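Local coordinates for aclacinomycin oxidoreductase (AknOx) (Streptomyces galilaeus, PDB 2IPI), which oxidises the terminal sugar of aclacinomycins in the last two steps of their biosynthesis, using oxygen and a bicovalently attached FAD, at residues R38-Q41 with D42-R46; N73-A77 with A78-I82; T132-A135 with L136-W140; T341-W344 with L345-T348. All coordinates share one frame; numbering follows the deposited sequence.

Interaction 1. Residues R38-Q41 with D42-R46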
loop_
_atom_site.group_PDB
_atom_site.type_symbol
_atom_site.label_atom_id
_atom_site.label_comp_id
_atom_site.label_asym_id
_atom_site.label_seq_id
_atom_site.Cartn_x
_atom_site.Cartn_y
_atom_site.Cartn_z
ATOM N N ARG A 38 -25.076 -7.791 -19.996
ATOM C CA ARG A 38 -24.301 -9.021 -19.809
ATOM C C ARG A 38 -22.963 -8.742 -19.130
ATOM O O ARG A 38 -22.288 -9.642 -18.639
ATOM C CB ARG A 38 -24.013 -9.762 -21.095
ATOM C CG ARG A 38 -25.072 -9.879 -22.156
ATOM C CD ARG A 38 -24.506 -9.657 -23.538
ATOM N NE ARG A 38 -23.166 -9.047 -23.504
ATOM C CZ ARG A 38 -22.075 -9.740 -23.749
ATOM N NH1 ARG A 38 -22.185 -11.036 -24.043
ATOM N NH2 ARG A 38 -20.885 -9.162 -23.713
ATOM N N ARG A 39 -22.531 -7.483 -19.087
ATOM C CA ARG A 39 -21.219 -7.181 -18.542
ATOM C C ARG A 39 -21.217 -7.034 -17.024
ATOM O O ARG A 39 -20.208 -6.741 -16.394
ATOM C CB ARG A 39 -20.715 -5.894 -19.210
ATOM C CG ARG A 39 -20.599 -6.024 -20.736
ATOM C CD ARG A 39 -20.399 -4.620 -21.309
ATOM N NE ARG A 39 -21.644 -4.037 -21.772
ATOM C CZ ARG A 39 -21.733 -2.934 -22.507
ATOM N NH1 ARG A 39 -20.644 -2.282 -22.860
ATOM N NH2 ARG A 39 -22.897 -2.439 -22.910
ATOM N N TYR A 40 -22.393 -7.205 -16.427
ATOM C CA TYR A 40 -22.582 -6.869 -15.024
ATOM C C TYR A 40 -21.708 -7.707 -14.104
ATOM O O TYR A 40 -20.926 -7.164 -13.340
ATOM C CB TYR A 40 -24.041 -7.044 -14.602
ATOM C CG TYR A 40 -24.396 -6.479 -13.251
ATOM C CD1 TYR A 40 -24.521 -7.309 -12.152
ATOM C CD2 TYR A 40 -24.632 -5.123 -13.053
ATOM C CE1 TYR A 40 -24.852 -6.816 -10.901
ATOM C CE2 TYR A 40 -24.962 -4.615 -11.801
ATOM C CZ TYR A 40 -25.068 -5.468 -10.723
ATOM O OH TYR A 40 -25.404 -5.005 -9.471
ATOM N N GLN A 41 -21.874 -9.022 -14.161
ATOM C CA GLN A 41 -21.115 -9.927 -13.311
ATOM C C GLN A 41 -19.619 -9.665 -13.355
ATOM O O GLN A 41 -18.941 -9.696 -12.336
ATOM C CB GLN A 41 -21.371 -11.377 -13.760
ATOM C CG GLN A 41 -21.909 -12.238 -12.624
ATOM C CD GLN A 41 -22.953 -11.507 -11.791
ATOM O OE1 GLN A 41 -23.942 -11.061 -12.354
ATOM N NE2 GLN A 41 -22.674 -11.424 -10.495
ATOM N N ASP A 42 -19.144 -9.421 -14.578
ATOM C CA ASP A 42 -17.701 -9.206 -14.692
ATOM C C ASP A 42 -17.288 -7.983 -13.900
ATOM O O ASP A 42 -16.248 -7.916 -13.252
ATOM C CB ASP A 42 -17.333 -9.076 -16.171
ATOM C CG ASP A 42 -16.969 -10.423 -16.769
ATOM O OD1 ASP A 42 -16.103 -11.121 -16.194
ATOM O OD2 ASP A 42 -17.558 -10.806 -17.804
ATOM N N LEU A 43 -18.151 -6.955 -13.934
ATOM C CA LEU A 43 -17.712 -5.678 -13.327
ATOM C C LEU A 43 -17.838 -5.673 -11.819
ATOM O O LEU A 43 -17.054 -5.153 -11.027
ATOM C CB LEU A 43 -18.527 -4.528 -13.934
ATOM C CG LEU A 43 -18.032 -3.965 -15.269
ATOM C CD1 LEU A 43 -17.121 -4.976 -15.943
ATOM C CD2 LEU A 43 -19.218 -3.594 -16.139
ATOM N N VAL A 44 -18.935 -6.294 -11.377
ATOM C CA VAL A 44 -19.226 -6.352 -9.950
ATOM C C VAL A 44 -18.309 -7.317 -9.200
ATOM O O VAL A 44 -18.253 -7.258 -7.963
ATOM C CB VAL A 44 -20.700 -6.760 -9.751
ATOM C CG1 VAL A 44 -21.008 -8.095 -10.426
ATOM C CG2 VAL A 44 -21.003 -6.834 -8.272
ATOM N N THR A 45 -17.583 -8.165 -9.926
ATOM C CA THR A 45 -16.730 -9.145 -9.235
ATOM C C THR A 45 -15.257 -8.903 -9.524
ATOM O O THR A 45 -14.418 -9.805 -9.576
ATOM C CB THR A 45 -17.139 -10.583 -9.615
ATOM O OG1 THR A 45 -16.876 -10.788 -11.003
ATOM C CG2 THR A 45 -18.640 -10.791 -9.446
ATOM N N ARG A 46 -14.866 -7.646 -9.714
ATOM C CA ARG A 46 -13.501 -7.287 -10.083
ATOM C C ARG A 46 -12.591 -7.169 -8.866
ATOM O O ARG A 46 -11.354 -7.186 -8.955
ATOM C CB ARG A 46 -13.511 -5.951 -10.830
ATOM C CG ARG A 46 -13.658 -6.079 -12.334
ATOM C CD ARG A 46 -13.043 -4.860 -13.020
ATOM N NE ARG A 46 -11.617 -4.769 -12.709
ATOM C CZ ARG A 46 -10.977 -3.674 -12.327
ATOM N NH1 ARG A 46 -9.676 -3.728 -12.075
ATOM N NH2 ARG A 46 -11.629 -2.528 -12.195
HETATM O O HOH W 1 -20.170 -10.367 -17.414
#

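Interaction 2. Residues N73-A77 with A78-I82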
loop_
_atom_site.group_PDB
_atom_site.type_symbol
_atom_site.label_atom_id
_atom_site.label_comp_id
_atom_site.label_asym_id
_atom_site.label_seq_id
_atom_site.Cartn_x
_atom_site.Cartn_y
_atom_site.Cartn_z
ATOM N N ASN A 73 -22.481 13.242 -12.043
ATOM C CA ASN A 73 -23.721 14.031 -12.056
ATOM C C ASN A 73 -24.911 13.096 -12.211
ATOM O O ASN A 73 -25.960 13.301 -11.578
ATOM C CB ASN A 73 -23.696 15.093 -13.145
ATOM C CG ASN A 73 -22.729 16.224 -12.847
ATOM O OD1 ASN A 73 -22.542 16.664 -11.708
ATOM N ND2 ASN A 73 -22.090 16.704 -13.913
ATOM N N GLN A 74 -24.804 12.045 -13.016
ATOM C CA GLN A 74 -25.944 11.136 -13.186
ATOM C C GLN A 74 -26.253 10.346 -11.927
ATOM O O GLN A 74 -27.405 10.058 -11.574
ATOM C CB GLN A 74 -25.668 10.204 -14.366
ATOM C CG GLN A 74 -25.744 10.916 -15.722
ATOM C CD GLN A 74 -25.801 9.921 -16.873
ATOM O OE1 GLN A 74 -26.440 8.863 -16.779
ATOM N NE2 GLN A 74 -25.147 10.264 -17.986
ATOM N N ALA A 75 -25.228 9.934 -11.172
ATOM C CA ALA A 75 -25.515 9.192 -9.948
ATOM C C ALA A 75 -26.076 10.086 -8.855
ATOM O O ALA A 75 -26.928 9.686 -8.040
ATOM C CB ALA A 75 -24.259 8.495 -9.423
ATOM N N MET A 76 -25.590 11.333 -8.795
ATOM C CA MET A 76 -26.145 12.191 -7.739
ATOM C C MET A 76 -27.627 12.437 -8.022
ATOM O O MET A 76 -28.457 12.368 -7.118
ATOM C CB MET A 76 -25.374 13.497 -7.625
ATOM C CG MET A 76 -23.876 13.301 -7.334
ATOM S SD MET A 76 -23.013 14.861 -7.075
ATOM C CE MET A 76 -23.967 15.498 -5.668
ATOM N N ALA A 77 -27.964 12.695 -9.290
ATOM C CA ALA A 77 -29.353 12.900 -9.685
ATOM C C ALA A 77 -30.194 11.661 -9.432
ATOM O O ALA A 77 -31.423 11.731 -9.359
ATOM C CB ALA A 77 -29.441 13.330 -11.149
ATOM N N ALA A 78 -29.536 10.506 -9.297
ATOM C CA ALA A 78 -30.271 9.274 -8.985
ATOM C C ALA A 78 -30.110 8.875 -7.526
ATOM O O ALA A 78 -30.673 7.889 -7.050
ATOM C CB ALA A 78 -29.823 8.179 -9.940
ATOM N N GLY A 79 -29.330 9.660 -6.791
ATOM C CA GLY A 79 -29.060 9.451 -5.376
ATOM C C GLY A 79 -28.413 8.098 -5.129
ATOM O O GLY A 79 -28.560 7.397 -4.141
ATOM N N GLN A 80 -27.634 7.703 -6.131
ATOM C CA GLN A 80 -26.838 6.480 -6.073
ATOM C C GLN A 80 -25.546 6.744 -5.329
ATOM O O GLN A 80 -24.771 7.607 -5.752
ATOM C CB GLN A 80 -26.632 6.033 -7.516
ATOM C CG GLN A 80 -27.917 5.396 -8.073
ATOM C CD GLN A 80 -27.867 5.252 -9.581
ATOM O OE1 GLN A 80 -26.934 5.756 -10.210
ATOM N NE2 GLN A 80 -28.863 4.570 -10.127
ATOM N N ARG A 81 -25.321 6.035 -4.222
ATOM C CA ARG A 81 -24.083 6.241 -3.475
ATOM C C ARG A 81 -22.896 5.766 -4.309
ATOM O O ARG A 81 -22.898 4.619 -4.754
ATOM C CB ARG A 81 -24.076 5.501 -2.135
ATOM C CG ARG A 81 -22.702 5.552 -1.472
ATOM C CD ARG A 81 -22.542 4.429 -0.468
ATOM N NE ARG A 81 -21.466 4.623 0.500
ATOM C CZ ARG A 81 -21.460 4.064 1.711
ATOM N NH1 ARG A 81 -22.452 3.285 2.100
ATOM N NH2 ARG A 81 -20.458 4.274 2.546
ATOM N N ILE A 82 -21.921 6.647 -4.495
ATOM C CA ILE A 82 -20.866 6.399 -5.485
ATOM C C ILE A 82 -19.657 5.662 -4.939
ATOM O O ILE A 82 -19.296 5.915 -3.785
ATOM C CB ILE A 82 -20.417 7.766 -6.056
ATOM C CG1 ILE A 82 -21.468 8.424 -6.953
ATOM C CG2 ILE A 82 -19.107 7.672 -6.799
ATOM C CD1 ILE A 82 -21.145 9.860 -7.298
#

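Interaction 3. Residues T132-A135 with L136-W140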
loop_
_atom_site.group_PDB
_atom_site.type_symbol
_atom_site.label_atom_id
_atom_site.label_comp_id
_atom_site.label_asym_id
_atom_site.label_seq_id
_atom_site.Cartn_x
_atom_site.Cartn_y
_atom_site.Cartn_z
ATOM N N THR A 132 2.701 0.625 -15.618
ATOM C CA THR A 132 3.428 1.904 -15.549
ATOM C C THR A 132 4.935 1.651 -15.514
ATOM O O THR A 132 5.697 2.299 -16.241
ATOM C CB THR A 132 3.012 2.820 -14.392
ATOM O OG1 THR A 132 3.500 2.310 -13.155
ATOM C CG2 THR A 132 1.489 2.867 -14.351
ATOM N N TYR A 133 5.332 0.671 -14.709
ATOM C CA TYR A 133 6.723 0.257 -14.630
ATOM C C TYR A 133 7.309 0.001 -16.022
ATOM O O TYR A 133 8.422 0.448 -16.320
ATOM C CB TYR A 133 6.854 -1.007 -13.774
ATOM C CG TYR A 133 6.716 -0.791 -12.279
ATOM C CD1 TYR A 133 6.054 -1.701 -11.460
ATOM C CD2 TYR A 133 7.244 0.332 -11.672
ATOM C CE1 TYR A 133 5.936 -1.482 -10.097
ATOM C CE2 TYR A 133 7.141 0.573 -10.317
ATOM C CZ TYR A 133 6.479 -0.353 -9.525
ATOM O OH TYR A 133 6.374 -0.109 -8.175
ATOM N N ARG A 134 6.545 -0.717 -16.838
ATOM C CA ARG A 134 7.063 -1.088 -18.159
ATOM C C ARG A 134 7.140 0.133 -19.057
ATOM O O ARG A 134 8.152 0.403 -19.717
ATOM C CB ARG A 134 6.234 -2.228 -18.745
ATOM C CG ARG A 134 4.841 -1.867 -19.205
ATOM C CD ARG A 134 4.212 -3.040 -19.957
ATOM N NE ARG A 134 3.243 -2.561 -20.947
ATOM C CZ ARG A 134 3.608 -1.837 -21.990
ATOM N NH1 ARG A 134 4.885 -1.526 -22.173
ATOM N NH2 ARG A 134 2.700 -1.416 -22.854
ATOM N N ALA A 135 6.075 0.939 -19.096
ATOM C CA ALA A 135 6.126 2.126 -19.943
ATOM C C ALA A 135 7.220 3.099 -19.522
ATOM O O ALA A 135 7.988 3.585 -20.361
ATOM C CB ALA A 135 4.755 2.793 -19.953
ATOM N N LEU A 136 7.333 3.428 -18.240
ATOM C CA LEU A 136 8.305 4.429 -17.807
ATOM C C LEU A 136 9.728 3.985 -18.111
ATOM O O LEU A 136 10.636 4.736 -18.448
ATOM C CB LEU A 136 8.150 4.661 -16.307
ATOM C CG LEU A 136 7.595 5.989 -15.804
ATOM C CD1 LEU A 136 6.803 6.725 -16.868
ATOM C CD2 LEU A 136 6.761 5.775 -14.540
ATOM N N TYR A 137 9.937 2.671 -17.938
ATOM C CA TYR A 137 11.313 2.164 -18.029
ATOM C C TYR A 137 11.807 2.140 -19.470
ATOM O O TYR A 137 12.888 2.660 -19.758
ATOM C CB TYR A 137 11.332 0.773 -17.410
ATOM C CG TYR A 137 12.651 0.052 -17.453
ATOM C CD1 TYR A 137 13.740 0.510 -16.724
ATOM C CD2 TYR A 137 12.786 -1.079 -18.248
ATOM C CE1 TYR A 137 14.952 -0.165 -16.784
ATOM C CE2 TYR A 137 13.987 -1.760 -18.308
ATOM C CZ TYR A 137 15.052 -1.293 -17.571
ATOM O OH TYR A 137 16.260 -1.968 -17.626
ATOM N N LEU A 138 11.041 1.543 -20.356
ATOM C CA LEU A 138 11.441 1.286 -21.735
ATOM C C LEU A 138 11.632 2.592 -22.486
ATOM O O LEU A 138 12.554 2.715 -23.299
ATOM C CB LEU A 138 10.414 0.389 -22.448
ATOM C CG LEU A 138 10.241 -1.013 -21.834
ATOM C CD1 LEU A 138 9.300 -1.868 -22.656
ATOM C CD2 LEU A 138 11.604 -1.683 -21.684
ATOM N N ASP A 139 10.793 3.605 -22.239
ATOM C CA ASP A 139 10.979 4.853 -22.973
ATOM C C ASP A 139 12.100 5.721 -22.406
ATOM O O ASP A 139 12.770 6.475 -23.127
ATOM C CB ASP A 139 9.698 5.663 -23.082
ATOM C CG ASP A 139 8.587 5.091 -23.916
ATOM O OD1 ASP A 139 8.803 4.146 -24.694
ATOM O OD2 ASP A 139 7.423 5.555 -23.817
ATOM N N TRP A 140 12.364 5.686 -21.098
ATOM C CA TRP A 140 13.269 6.638 -20.469
ATOM C C TRP A 140 14.238 6.002 -19.486
ATOM O O TRP A 140 15.137 6.688 -18.991
ATOM C CB TRP A 140 12.466 7.745 -19.733
ATOM C CG TRP A 140 11.473 8.439 -20.607
ATOM C CD1 TRP A 140 11.752 9.447 -21.502
ATOM C CD2 TRP A 140 10.064 8.206 -20.693
ATOM N NE1 TRP A 140 10.592 9.845 -22.132
ATOM C CE2 TRP A 140 9.544 9.105 -21.657
ATOM C CE3 TRP A 140 9.165 7.341 -20.066
ATOM C CZ2 TRP A 140 8.194 9.149 -21.990
ATOM C CZ3 TRP A 140 7.824 7.384 -20.399
ATOM C CH2 TRP A 140 7.338 8.287 -21.360
#

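Interaction 4. Residues T341-W344 with L345-T348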
loop_
_atom_site.group_PDB
_atom_site.type_symbol
_atom_site.label_atom_id
_atom_site.label_comp_id
_atom_site.label_asym_id
_atom_site.label_seq_id
_atom_site.Cartn_x
_atom_site.Cartn_y
_atom_site.Cartn_z
ATOM N N THR A 341 20.562 -13.337 -10.323
ATOM C CA THR A 341 20.632 -11.963 -10.822
ATOM C C THR A 341 19.837 -11.881 -12.132
ATOM O O THR A 341 20.155 -12.569 -13.105
ATOM C CB THR A 341 22.050 -11.442 -11.053
ATOM O OG1 THR A 341 21.996 -10.230 -11.831
ATOM C CG2 THR A 341 22.862 -12.425 -11.884
ATOM N N GLU A 342 18.804 -11.043 -12.100
ATOM C CA GLU A 342 17.893 -10.907 -13.216
ATOM C C GLU A 342 17.738 -9.457 -13.660
ATOM O O GLU A 342 18.045 -8.540 -12.917
ATOM C CB GLU A 342 16.539 -11.515 -12.801
ATOM C CG GLU A 342 16.548 -13.033 -12.886
ATOM C CD GLU A 342 16.015 -13.615 -14.175
ATOM O OE1 GLU A 342 16.485 -13.322 -15.293
ATOM O OE2 GLU A 342 15.085 -14.451 -14.101
ATOM N N PRO A 343 17.275 -9.246 -14.879
ATOM C CA PRO A 343 17.049 -7.869 -15.330
ATOM C C PRO A 343 15.986 -7.207 -14.459
ATOM O O PRO A 343 14.999 -7.842 -14.065
ATOM C CB PRO A 343 16.569 -8.029 -16.768
ATOM C CG PRO A 343 16.990 -9.407 -17.170
ATOM C CD PRO A 343 16.944 -10.232 -15.914
ATOM N N TRP A 344 16.219 -5.927 -14.159
ATOM C CA TRP A 344 15.297 -5.211 -13.283
ATOM C C TRP A 344 13.839 -5.309 -13.719
ATOM O O TRP A 344 12.968 -5.578 -12.875
ATOM C CB TRP A 344 15.708 -3.727 -13.153
ATOM C CG TRP A 344 14.755 -3.040 -12.207
ATOM C CD1 TRP A 344 14.746 -3.056 -10.845
ATOM C CD2 TRP A 344 13.645 -2.222 -12.610
ATOM N NE1 TRP A 344 13.706 -2.298 -10.372
ATOM C CE2 TRP A 344 13.010 -1.776 -11.435
ATOM C CE3 TRP A 344 13.155 -1.846 -13.862
ATOM C CZ2 TRP A 344 11.885 -0.950 -11.487
ATOM C CZ3 TRP A 344 12.040 -1.031 -13.914
ATOM C CH2 TRP A 344 11.430 -0.603 -12.732
ATOM N N LEU A 345 13.496 -5.098 -14.983
ATOM C CA LEU A 345 12.073 -5.143 -15.329
ATOM C C LEU A 345 11.509 -6.557 -15.208
ATOM O O LEU A 345 10.431 -6.791 -14.674
ATOM C CB LEU A 345 11.788 -4.596 -16.736
ATOM C CG LEU A 345 10.265 -4.562 -17.024
ATOM C CD1 LEU A 345 9.625 -3.458 -16.191
ATOM C CD2 LEU A 345 9.961 -4.376 -18.496
ATOM N N ARG A 346 12.267 -7.528 -15.707
ATOM C CA ARG A 346 11.824 -8.921 -15.641
ATOM C C ARG A 346 11.532 -9.319 -14.204
ATOM O O ARG A 346 10.477 -9.885 -13.903
ATOM C CB ARG A 346 12.898 -9.826 -16.252
ATOM C CG ARG A 346 12.767 -11.295 -15.883
ATOM C CD ARG A 346 13.282 -12.246 -16.940
ATOM N NE ARG A 346 12.256 -13.169 -17.413
ATOM C CZ ARG A 346 12.447 -14.298 -18.070
ATOM N NH1 ARG A 346 13.658 -14.745 -18.390
ATOM N NH2 ARG A 346 11.407 -15.039 -18.444
ATOM N N ALA A 347 12.472 -9.020 -13.315
ATOM C CA ALA A 347 12.316 -9.388 -11.909
ATOM C C ALA A 347 11.091 -8.700 -11.304
ATOM O O ALA A 347 10.319 -9.303 -10.561
ATOM C CB ALA A 347 13.594 -9.049 -11.155
ATOM N N THR A 348 10.936 -7.434 -11.665
ATOM C CA THR A 348 9.878 -6.524 -11.294
ATOM C C THR A 348 8.490 -6.993 -11.732
ATOM O O THR A 348 7.515 -6.715 -11.021
ATOM C CB THR A 348 10.128 -5.128 -11.917
ATOM O OG1 THR A 348 11.402 -4.620 -11.496
ATOM C CG2 THR A 348 9.078 -4.135 -11.441
#

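Interaction 1. Residues R38-Q41 with D42-R46
The Tyr40 ring meets Val44 one helical turn on: CG1 of Val44 comes obliquely against the ring, 4.0 Å from Tyr40 CD1, while Gln41 OE1 lies in the ring plane at the edge. With CG anti to the backbone N (chi1 -169°), the ring extends from the helix, and its OH is hydrogen-bonded to the backbone O of Pro56. The amide of Gln41 runs beside Val44 in the same direction, NE2 3.7 Å from Val44 CG1; the same methyl thus touches both the ring and the amide nitrogen.

Arg39 adds a looser apolar touch, CB against Leu43 CD2, while its guanidinium turns back to a salt bridge with Asp37. A water joins the start of the turn: it donates to Arg38 O and to Asp42 OD2, and accepts from Asp42 N. In the backbone, Leu43 N bonds to Arg39 O and weakly to Tyr40 O, and Val44 N to Tyr40 O at 2.9 Å. At the far end, Gln41 O is gripped twice. Thr45 OG1 donates to it at 2.7 Å, from 27° out of the carbonyl plane, and Thr45 N adds a weak bond at 3.2 Å.

Thr45 is the first residue to leave helical geometry. The arrangement is that of a short surface helix, 40-44, with Val44 buried and a carbonyl of its last turn, Gln41 O, held by the threonine that follows.

Interaction 2. Residues N73-A77 with A78-I82
Ala75 and Met76 receive the chain as it turns back at the end of helix 65-78, through a Schellman motif centred on Gly79, whose phi is positive (59°).

The hydrogen bonds between the two segments are all backbone to backbone. Gln80 N reaches back to Ala75 O at 2.8 Å, the bond that closes the motif, with the donor 26° out of the carbonyl plane. Gly79 N bonds to Met76 O at 2.9 Å, but stands well above that carbonyl's plane. Ala78 N makes two weak bonds, to Gln74 O and to Ala75 O, so the carbonyl of Ala75 serves both Ala78 and Gln80.

The apolar part lies beyond the turn. Ile82, at the start of strand 82-85, points its side chain back at the helix and packs chiefly on Ala75; Met76 CG is farther off, 4.4 Å from Ile82 CD1. Ala102 of strand 102-105 touches Ala75, Gln80 and Ile82, which joins this helix-to-strand connection of the FAD-binding domain to the four-stranded sheet.

Gln80 spans both parts. Its chain is extended beyond CG and lays OE1 3.7 Å from Ala75 CA, while NE2 bonds weakly to Asp57. The closest apolar approach is Ala75 CB to Ile82 CG1, 3.7 Å.

Interaction 3. Residues T132-A135 with L136-W140
Helix 129-140 of the FAD-binding PCMH-type domain carries this contact, in which Tyr133, Arg134 and Ala135 meet Tyr137, Leu138 and Trp140. Three i to i+4 bonds are sound: Leu136 N to Thr132 O is the shortest at 2.8 Å, accompanied by Leu138 N to Arg134 O at 3.2 Å and Tyr137 N to Tyr133 O. The fourth, Asp139 N to Ala135 O, is long and weak at 3.4 Å.

Side chains mostly touch backbone oxygens. Tyr137 CB lies 3.1 Å from Tyr133 O. Leu138 CG lies 3.3 Å from Arg134 O, and Leu138 CD1 comes to the edge of the Arg134 guanidinium, near that group's plane. Trp140 folds back on the helix: with CG beside its own backbone N (chi1 -54°), the indole lies beneath Asp139 CB, which stands 3.4 Å above the ring centre. Leu136 CA sits at the indole edge, and Trp140 CZ3 comes 3.8 Å from Ala135 O. Phe121 meets the same indole edge-to-face.

Tyr133 reaches Gly147 O through its OH, and its side chain lies about 7 Å from the FAD. The pattern is that of an alpha helix with i to i+4 bonding, here in the FAD-binding domain, with an indole folded back along it.

Interaction 4. Residues T341-W344 with L345-T348
Pro343 and Ala347 make the main backbone bond of this helix start. Pro343 holds the N-cap position, and its O accepts from Ala347 N at 2.9 Å. Thr348 N bonds to Trp344 O in the same pattern, though the position of that oxygen is less certain.

The aromatic part belongs to Trp344. Its CG lies anti to its backbone N (chi1 -178°), which sends the ring out from the first turn. Leu345 crosses obliquely near the outer rim, its CD1 4.1 Å from Trp344 CZ3. Thr348 OG1 sits over the centre of one indole face, 3.2 Å above the plane, although OG1 is modelled too close to Trp344 O, so its place is uncertain. The indole also meets the ring of Tyr137 in helix 129-140, and the Trp344 side chain packs on Ala244, Pro245 and Thr248.

Apolar contacts are modest. The Pro343 ring lies alongside Arg346, CD 4.1 Å from Arg346 CB, and Glu342 CB faces Ala347 CB at 4.2 Å.

Charge enters through Glu342 and Arg346, which pass each other with carboxylate and guanidinium planes 62° apart. Glu342 OE1 is 3.8 Å from Arg346 CD but 4.4 Å from Arg346 NH1, beyond a salt bridge. The implication is a passage from strand 336-342 into helix 344-348 joined by the Pro343 O to Ala347 N bond, with the indole packed against helix 129-140 and strand 248-256, and the charged pair likely adding a mild attraction at the surface.

In the fold
All four interactions are local, each within a single helix or at one of its ends. Interaction 1 and interaction 4 are surface contacts, whereas interactions 2 and 3 are partly buried. Helix ends differ in chemistry: a threonine hydroxyl holds a carbonyl of the last turn in interaction 1, backbone amides and a glycine turn do so in interaction 2, and interaction 4 starts a helix behind a proline. Only interactions 3 and 4 touch, with centres about 13 Å apart: Tyr137 packs on Leu345 and Tyr133 on Thr348, joining the FAD-binding part to the strand 336-342 edge of the seven-stranded sheet. Interactions 1 and 2 stand apart, nearest atoms about 10 Å from each other.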